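PDB 3HAZ: proline dehydrogenase from Bradyrhizobium japonicum USDA 110, which probably oxidises proline to glutamate in two steps, joining an FAD-dependent proline dehydrogenase and an NAD-dependent 1-pyrroline-5-carboxylate dehydrogenase in one chain. Local coordinates for residues D926-E929 and A930-R934; G834-D838 and V839-Q843; S567-P570 and A571-A575; Y14-D18 and A19-A23. All coordinates share one frame; numbering follows the deposited sequence.

Contact 1 of 4, residues D926-E929 and A930-R934; sequences DSIE and AIIDR
Ile928 and Ile932, one helical turn apart, lie side by side and point the same way, CG2 of Ile928 resting against CD1 of Ile932 at 3.9 Å. In Ile932 the CG1 branch stands opposite the carbonyl carbon and beside the backbone N (chi1 -68°), which folds it back along the helix to 3.3 Å from Ile928 O. Ile931 has the same first torsion, and its CG1 comes equally close to Ser927 O. Beneath the branches the alpha-helical bonds run on, with Ile932 N 3.0 Å from Ile928 O and Asp933 N 3.0 Å from Glu929 O. The helix is the middle element of a beta-alpha-beta unit in the aldehyde dehydrogenase part: Ile928 and Ile931 pack on Val920 of the preceding strand, Ile928 also on Val942 and Ile932 on Ile940 of the following one. On another side Asp926 OD1 and Glu929 OE1 both form salt bridges with NH1 of Arg144, and Asp926 OD2 accepts from Gly140 N. Asp933 swings CG away from its backbone N (chi1 174°), and its OD2 forms a salt bridge with Arg568 of the second subunit.

Contact 2 of 4, residues G834-D838 and V839-Q843; sequences GPVID and VEAKQ
Asp838 is extended (phi -154°, psi 173°) where the loop turns into the helix starting at Val839, and its carbonyl O receives the first full helical bond, from Lys842 N at 3.1 Å. Ala841 N also approaches Asp838 O, but only in a weak, sharply bent bond. The motif is an N-cap: the carboxylate of Asp838 folds over the helix start and OD1 takes Ala841 N at 2.8 Å, nearly along its own C-O axis. The fold-back comes from a chi1 of 59°, which puts CG between the backbone N and the carbonyl carbon; OD1 also lies 3.3 Å from Ala841 CB. The other oxygen, OD2, accepts from NE2 of Gln687. With an alanine here, Ala841 N would probably lose its side-chain acceptor, and Gln687 its partner, leaving the first turn less firmly closed. Nearby, Glu840 bends at chi2 and crosses Asp838 at about a right angle, bringing OE1 within 3.6 Å of Asp838 OD2; the positive end of the helix is likely to ease this meeting of like charges. Below the cap, the methyl CG2 of Ile837 touches Ala841 CB at 4.0 Å; the Ile837 side chain also packs on Trp659, an NAD-binding residue, and is about 7 Å from the bound NAD. Lys842 NZ leads off to Asp846 in a salt bridge. At its root the same side chain is crossed by Val836, whose CG2 lies 3.9 Å from Lys842 CB.

Contact 3 of 4, residues S567-P570 and A571-A575; sequences SRTP and AGIRA
Arg574 meets Thr569 because its chain, after leaving with CG beside the backbone N, bends at chi3 (-66°) and turns the guanidinium back past the start of its own helix. NH1 reaches Thr569 O at 2.8 Å, though the bond is weak and bent at the hydrogen. One face of the guanidinium lies over Ala571 CA, which sits 4.1 Å above the plane and over its centre. The aliphatic part is used as well: Arg574 CG comes to 3.4 Å from Pro570 O. Pro570 occupies the N-cap position, and its ring has no side-chain acceptor to offer; its carbonyl O instead takes Arg574 N, in the carbonyl plane, at 3.1 Å, and Ile573 N in a weaker bond. With OG1 beside the backbone N (chi1 -62°), Thr569 has its methyl CG2 opposite that N; its side chain and that of Ile573 cross at about a right angle, CG2 of Thr569 3.7 Å from CG2 of Ile573. Ile573 also runs alongside the proline ring, its CD1 3.9 Å from Pro570 CG. Replacing Arg574 with a leucine would probably leave Thr569 O without this donor and Met675 O, the partner of NE, without its mate. Thr569 OG1 is hydrogen-bonded to Gly565 O in the preceding helix. The turn thus joins the end of helix 549-567 to the start of helix 571-587, with Ala571 and Arg574 packed on Phe629 and Ala575 on Ala622 and Arg626 of helix 604-629.

Contact 4 of 4, residues Y14-D18 and A19-A23; sequences YAPDD and AEIAA
Asp17 has an extended backbone (phi -70°, psi 126°) just before the chain coils into its first helix, where Asp18 O takes Ala22 N at 2.9 Å and Asp17 O takes Ile21 N in a long, weak bond. The side chain of Asp17 caps the helix start: with CG anti to the backbone N (chi1 170°), OD2 swings over the first turn and accepts from Glu20 N at 3.2 Å. The N-H arrives from well above the carboxylate plane. The same OD2 lies against two carbons, Ala19 CB at 3.4 Å and Glu20 CG at 3.2 Å. Glu20 runs on extended and crosses Asp17 at about a right angle, leaving its OE1 4.3 Å from Asp17 OD2, a spacing of like charges that the helix end would probably moderate. Asp18 turns its carboxylate elsewhere: OD1 forms a salt bridge with Lys318 NZ, which also donates to Pro16 O, and the side chain of Asp18 lies about 4 Å from that of the FAD-binding Thr367. On the apolar side Pro16 CG meets Ile21 CD1 at 4.2 Å. An N-cap aspartate flanked by such a contact, between the residue before the cap and the fourth residue after it, is characteristic of a capped helix start with a hydrophobic staple, here placed beside the FAD site.

From the N terminus the order is contact 4, contact 3, contact 2, contact 1, strictly in series: each is local to one continuous stretch, so none encloses or crosses another. Contact 4 starts helix 18-28 near the FAD site. Contact 3 follows in the aldehyde dehydrogenase part, closing the short turn between helices 549-567 and 571-587; contact 2 opens helix 839-855 near the NAD site, and contact 1 lies within helix 925-934, between two strands. Within one chain they stand well apart, centres 37 to 48 Å from one another, and do not touch. Between subunits, however, contacts 1 and 3 meet, Arg568 of one copy packing on Arg934 of another.

Contact 1 of 4, residues D926-E929 and A930-R934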
# COMPACT_ATOMS: atom_id res chain seq x y z
N ASP A 926 -18.63 -4.82 -35.55
CA ASP A 926 -17.85 -4.13 -36.57
C ASP A 926 -18.66 -3.04 -37.29
O ASP A 926 -18.11 -2.00 -37.68
CB ASP A 926 -17.24 -5.11 -37.57
CG ASP A 926 -16.16 -5.99 -36.95
OD1 ASP A 926 -15.21 -5.43 -36.37
OD2 ASP A 926 -16.25 -7.23 -37.03
N SER A 927 -19.95 -3.29 -37.49
CA SER A 927 -20.82 -2.30 -38.13
C SER A 927 -21.04 -1.11 -37.19
O SER A 927 -20.90 0.04 -37.60
CB SER A 927 -22.17 -2.92 -38.50
OG SER A 927 -22.03 -3.91 -39.50
N ILE A 928 -21.39 -1.40 -35.95
CA ILE A 928 -21.56 -0.37 -34.93
C ILE A 928 -20.31 0.49 -34.82
O ILE A 928 -20.39 1.72 -34.78
CB ILE A 928 -21.85 -1.01 -33.56
CG1 ILE A 928 -23.20 -1.72 -33.58
CG2 ILE A 928 -21.78 0.03 -32.44
CD1 ILE A 928 -23.34 -2.81 -32.52
N GLU A 929 -19.15 -0.16 -34.80
CA GLU A 929 -17.91 0.57 -34.62
C GLU A 929 -17.54 1.39 -35.85
O GLU A 929 -16.99 2.48 -35.71
CB GLU A 929 -16.78 -0.37 -34.17
CG GLU A 929 -16.94 -0.80 -32.72
CD GLU A 929 -16.16 -2.06 -32.38
OE1 GLU A 929 -15.29 -2.46 -33.17
OE2 GLU A 929 -16.44 -2.65 -31.30
N ALA A 930 -17.84 0.88 -37.04
CA ALA A 930 -17.60 1.65 -38.26
C ALA A 930 -18.48 2.90 -38.31
O ALA A 930 -18.03 3.97 -38.73
CB ALA A 930 -17.84 0.79 -39.49
N ILE A 931 -19.73 2.77 -37.88
CA ILE A 931 -20.62 3.92 -37.81
C ILE A 931 -20.10 4.99 -36.83
O ILE A 931 -20.05 6.17 -37.16
CB ILE A 931 -22.05 3.50 -37.45
CG1 ILE A 931 -22.65 2.68 -38.60
CG2 ILE A 931 -22.90 4.74 -37.17
CD1 ILE A 931 -23.96 1.99 -38.28
N ILE A 932 -19.70 4.56 -35.64
CA ILE A 932 -19.18 5.47 -34.62
C ILE A 932 -17.94 6.21 -35.14
O ILE A 932 -17.82 7.42 -34.97
CB ILE A 932 -18.82 4.73 -33.32
CG1 ILE A 932 -20.08 4.20 -32.63
CG2 ILE A 932 -18.03 5.63 -32.36
CD1 ILE A 932 -19.79 3.21 -31.51
N ASP A 933 -17.03 5.47 -35.77
CA ASP A 933 -15.81 6.04 -36.32
C ASP A 933 -16.12 7.16 -37.30
O ASP A 933 -15.44 8.19 -37.34
CB ASP A 933 -14.99 4.96 -37.05
CG ASP A 933 -13.78 5.54 -37.77
OD1 ASP A 933 -12.77 5.82 -37.09
OD2 ASP A 933 -13.83 5.69 -39.01
N ARG A 934 -17.16 6.95 -38.10
CA ARG A 934 -17.48 7.83 -39.21
C ARG A 934 -18.18 9.13 -38.81
O ARG A 934 -17.87 10.20 -39.34
CB ARG A 934 -18.34 7.07 -40.23
CG ARG A 934 -18.93 7.94 -41.32
CD ARG A 934 -17.84 8.60 -42.14
NE ARG A 934 -18.40 9.25 -43.33
CZ ARG A 934 -18.54 8.66 -44.51
NH1 ARG A 934 -19.06 9.33 -45.52
NH2 ARG A 934 -18.15 7.40 -44.67

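Contact 2 of 4, residues G834-D838 and V839-Q843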
# COMPACT_ATOMS: atom_id res chain seq x y z
N GLY A 834 -49.04 13.60 -24.65
CA GLY A 834 -49.77 14.79 -24.27
C GLY A 834 -49.80 15.80 -25.40
O GLY A 834 -49.36 15.50 -26.52
N PRO A 835 -50.31 17.01 -25.12
CA PRO A 835 -50.44 18.02 -26.18
C PRO A 835 -49.10 18.64 -26.51
O PRO A 835 -48.19 18.59 -25.69
CB PRO A 835 -51.36 19.06 -25.55
CG PRO A 835 -51.17 18.92 -24.08
CD PRO A 835 -50.75 17.50 -23.81
N VAL A 836 -48.98 19.22 -27.70
CA VAL A 836 -47.82 20.04 -28.00
C VAL A 836 -47.97 21.39 -27.27
O VAL A 836 -49.05 21.72 -26.79
CB VAL A 836 -47.61 20.22 -29.51
CG1 VAL A 836 -47.34 18.86 -30.14
CG2 VAL A 836 -48.83 20.87 -30.14
N ILE A 837 -46.88 22.14 -27.18
CA ILE A 837 -46.81 23.28 -26.26
C ILE A 837 -47.81 24.41 -26.53
O ILE A 837 -48.42 24.93 -25.60
CB ILE A 837 -45.36 23.83 -26.16
CG1 ILE A 837 -45.25 24.85 -25.02
CG2 ILE A 837 -44.92 24.42 -27.49
CD1 ILE A 837 -45.68 24.31 -23.66
N ASP A 838 -48.00 24.79 -27.79
CA ASP A 838 -48.93 25.87 -28.13
C ASP A 838 -49.51 25.78 -29.54
O ASP A 838 -49.10 24.95 -30.35
CB ASP A 838 -48.27 27.25 -27.92
CG ASP A 838 -47.02 27.44 -28.76
OD1 ASP A 838 -46.85 26.71 -29.76
OD2 ASP A 838 -46.22 28.33 -28.43
N VAL A 839 -50.46 26.67 -29.82
CA VAL A 839 -51.12 26.73 -31.12
C VAL A 839 -50.12 26.90 -32.26
O VAL A 839 -50.29 26.33 -33.33
CB VAL A 839 -52.16 27.87 -31.15
CG1 VAL A 839 -52.23 28.51 -32.53
CG2 VAL A 839 -53.52 27.35 -30.71
N GLU A 840 -49.08 27.69 -32.02
CA GLU A 840 -48.07 27.95 -33.03
C GLU A 840 -47.32 26.67 -33.38
O GLU A 840 -46.99 26.42 -34.54
CB GLU A 840 -47.09 29.02 -32.56
CG GLU A 840 -47.72 30.39 -32.32
CD GLU A 840 -48.24 30.58 -30.90
OE1 GLU A 840 -48.94 29.68 -30.38
OE2 GLU A 840 -47.95 31.64 -30.30
N ALA A 841 -47.04 25.85 -32.37
CA ALA A 841 -46.34 24.59 -32.60
C ALA A 841 -47.19 23.66 -33.45
O ALA A 841 -46.72 23.09 -34.43
CB ALA A 841 -45.98 23.93 -31.27
N LYS A 842 -48.46 23.52 -33.07
CA LYS A 842 -49.35 22.63 -33.80
C LYS A 842 -49.50 23.03 -35.27
O LYS A 842 -49.49 22.18 -36.16
CB LYS A 842 -50.72 22.55 -33.11
CG LYS A 842 -51.76 21.79 -33.91
CD LYS A 842 -53.10 21.77 -33.20
CE LYS A 842 -54.21 21.28 -34.12
NZ LYS A 842 -53.87 19.99 -34.79
N GLN A 843 -49.63 24.34 -35.52
CA GLN A 843 -49.78 24.83 -36.89
C GLN A 843 -48.57 24.50 -37.76
O GLN A 843 -48.71 24.08 -38.91
CB GLN A 843 -50.03 26.35 -36.90

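Contact 3 of 4, residues S567-P570 and A571-A575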
# COMPACT_ATOMS: atom_id res chain seq x y z
N SER A 567 -18.87 35.58 -6.30
CA SER A 567 -17.65 35.00 -6.86
C SER A 567 -16.65 34.68 -5.76
O SER A 567 -15.87 33.74 -5.89
CB SER A 567 -17.02 35.96 -7.86
OG SER A 567 -16.48 37.09 -7.19
N ARG A 568 -16.67 35.46 -4.68
CA ARG A 568 -15.71 35.29 -3.59
C ARG A 568 -16.24 34.41 -2.47
O ARG A 568 -15.53 34.13 -1.49
CB ARG A 568 -15.28 36.66 -3.04
CG ARG A 568 -14.40 37.44 -3.99
CD ARG A 568 -14.25 38.90 -3.56
NE ARG A 568 -13.35 39.63 -4.46
CZ ARG A 568 -13.68 40.04 -5.68
NH1 ARG A 568 -12.79 40.69 -6.42
NH2 ARG A 568 -14.90 39.81 -6.16
N THR A 569 -17.49 33.97 -2.59
CA THR A 569 -18.01 32.96 -1.67
C THR A 569 -17.31 31.62 -1.90
O THR A 569 -17.19 31.16 -3.04
CB THR A 569 -19.53 32.82 -1.84
OG1 THR A 569 -20.16 34.06 -1.51
CG2 THR A 569 -20.08 31.72 -0.92
N PRO A 570 -16.82 30.98 -0.82
CA PRO A 570 -16.12 29.69 -0.94
C PRO A 570 -16.90 28.65 -1.76
O PRO A 570 -18.12 28.56 -1.62
CB PRO A 570 -15.98 29.23 0.51
CG PRO A 570 -15.93 30.53 1.30
CD PRO A 570 -16.82 31.50 0.56
N ALA A 571 -16.19 27.88 -2.58
CA ALA A 571 -16.83 26.89 -3.45
C ALA A 571 -17.69 25.88 -2.68
O ALA A 571 -18.76 25.49 -3.14
CB ALA A 571 -15.78 26.17 -4.29
N GLY A 572 -17.22 25.48 -1.50
CA GLY A 572 -17.96 24.54 -0.68
C GLY A 572 -19.32 25.09 -0.28
O GLY A 572 -20.31 24.36 -0.18
N ILE A 573 -19.37 26.40 -0.05
CA ILE A 573 -20.63 27.06 0.31
C ILE A 573 -21.57 27.17 -0.90
O ILE A 573 -22.78 26.99 -0.76
CB ILE A 573 -20.38 28.44 0.95
CG1 ILE A 573 -19.60 28.27 2.26
CG2 ILE A 573 -21.70 29.17 1.21
CD1 ILE A 573 -19.30 29.58 2.97
N ARG A 574 -21.01 27.43 -2.08
CA ARG A 574 -21.82 27.45 -3.29
C ARG A 574 -22.37 26.05 -3.57
O ARG A 574 -23.55 25.89 -3.87
CB ARG A 574 -21.03 27.97 -4.49
CG ARG A 574 -20.26 29.26 -4.23
CD ARG A 574 -19.93 30.01 -5.52
NE ARG A 574 -19.00 29.29 -6.38
CZ ARG A 574 -17.69 29.53 -6.45
NH1 ARG A 574 -17.14 30.46 -5.70
NH2 ARG A 574 -16.93 28.82 -7.28
N ALA A 575 -21.51 25.05 -3.43
CA ALA A 575 -21.90 23.66 -3.65
C ALA A 575 -23.01 23.23 -2.69
O ALA A 575 -23.95 22.52 -3.07
CB ALA A 575 -20.69 22.73 -3.52

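Contact 4 of 4, residues Y14-D18 and A19-A23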
# COMPACT_ATOMS: atom_id res chain seq x y z
N TYR A 14 -42.84 -3.87 -2.43
CA TYR A 14 -42.10 -4.19 -3.65
C TYR A 14 -40.69 -4.71 -3.41
O TYR A 14 -40.28 -5.69 -4.01
CB TYR A 14 -42.04 -2.95 -4.56
CG TYR A 14 -41.83 -3.26 -6.03
CD1 TYR A 14 -42.88 -3.74 -6.81
CD2 TYR A 14 -40.60 -3.05 -6.63
CE1 TYR A 14 -42.71 -4.02 -8.15
CE2 TYR A 14 -40.42 -3.32 -7.98
CZ TYR A 14 -41.47 -3.80 -8.73
OH TYR A 14 -41.29 -4.07 -10.07
N ALA A 15 -39.95 -4.03 -2.53
CA ALA A 15 -38.54 -4.36 -2.33
C ALA A 15 -38.12 -4.30 -0.86
O ALA A 15 -37.29 -3.47 -0.49
CB ALA A 15 -37.66 -3.42 -3.15
N PRO A 16 -38.68 -5.19 -0.03
CA PRO A 16 -38.31 -5.22 1.39
C PRO A 16 -36.85 -5.59 1.62
O PRO A 16 -36.16 -6.05 0.70
CB PRO A 16 -39.24 -6.29 1.98
CG PRO A 16 -39.66 -7.13 0.82
CD PRO A 16 -39.65 -6.24 -0.39
N ASP A 17 -36.38 -5.39 2.85
CA ASP A 17 -34.98 -5.60 3.23
C ASP A 17 -34.58 -7.08 3.24
O ASP A 17 -35.21 -7.90 3.91
CB ASP A 17 -34.72 -4.98 4.61
CG ASP A 17 -33.37 -5.35 5.17
OD1 ASP A 17 -32.34 -5.10 4.51
OD2 ASP A 17 -33.33 -5.89 6.30
N ASP A 18 -33.53 -7.40 2.50
CA ASP A 18 -33.08 -8.78 2.35
C ASP A 18 -32.75 -9.44 3.69
O ASP A 18 -33.11 -10.59 3.93
CB ASP A 18 -31.84 -8.85 1.45
CG ASP A 18 -32.09 -8.32 0.05
OD1 ASP A 18 -32.57 -7.17 -0.09
OD2 ASP A 18 -31.80 -9.05 -0.92
N ALA A 19 -32.06 -8.69 4.55
CA ALA A 19 -31.59 -9.20 5.83
C ALA A 19 -32.71 -9.74 6.71
O ALA A 19 -32.60 -10.83 7.28
CB ALA A 19 -30.81 -8.12 6.58
N GLU A 20 -33.79 -8.98 6.82
CA GLU A 20 -34.94 -9.39 7.62
C GLU A 20 -35.59 -10.66 7.07
O GLU A 20 -36.11 -11.48 7.82
CB GLU A 20 -35.96 -8.25 7.72
CG GLU A 20 -35.40 -7.01 8.40
CD GLU A 20 -36.41 -5.88 8.51
OE1 GLU A 20 -37.37 -5.85 7.70
OE2 GLU A 20 -36.25 -5.03 9.41
N ILE A 21 -35.57 -10.80 5.74
CA ILE A 21 -36.08 -12.03 5.13
C ILE A 21 -35.16 -13.19 5.48
O ILE A 21 -35.61 -14.25 5.90
CB ILE A 21 -36.24 -11.89 3.59
CG1 ILE A 21 -37.36 -10.90 3.26
CG2 ILE A 21 -36.53 -13.24 2.95
CD1 ILE A 21 -37.50 -10.61 1.78
N ALA A 22 -33.86 -12.96 5.33
CA ALA A 22 -32.86 -13.97 5.68
C ALA A 22 -32.94 -14.38 7.15
O ALA A 22 -32.64 -15.52 7.50
CB ALA A 22 -31.46 -13.47 5.34
N ALA A 23 -33.35 -13.45 8.01
CA ALA A 23 -33.45 -13.74 9.44
C ALA A 23 -34.55 -14.76 9.70
O ALA A 23 -34.54 -15.44 10.73
CB ALA A 23 -33.70 -12.45 10.24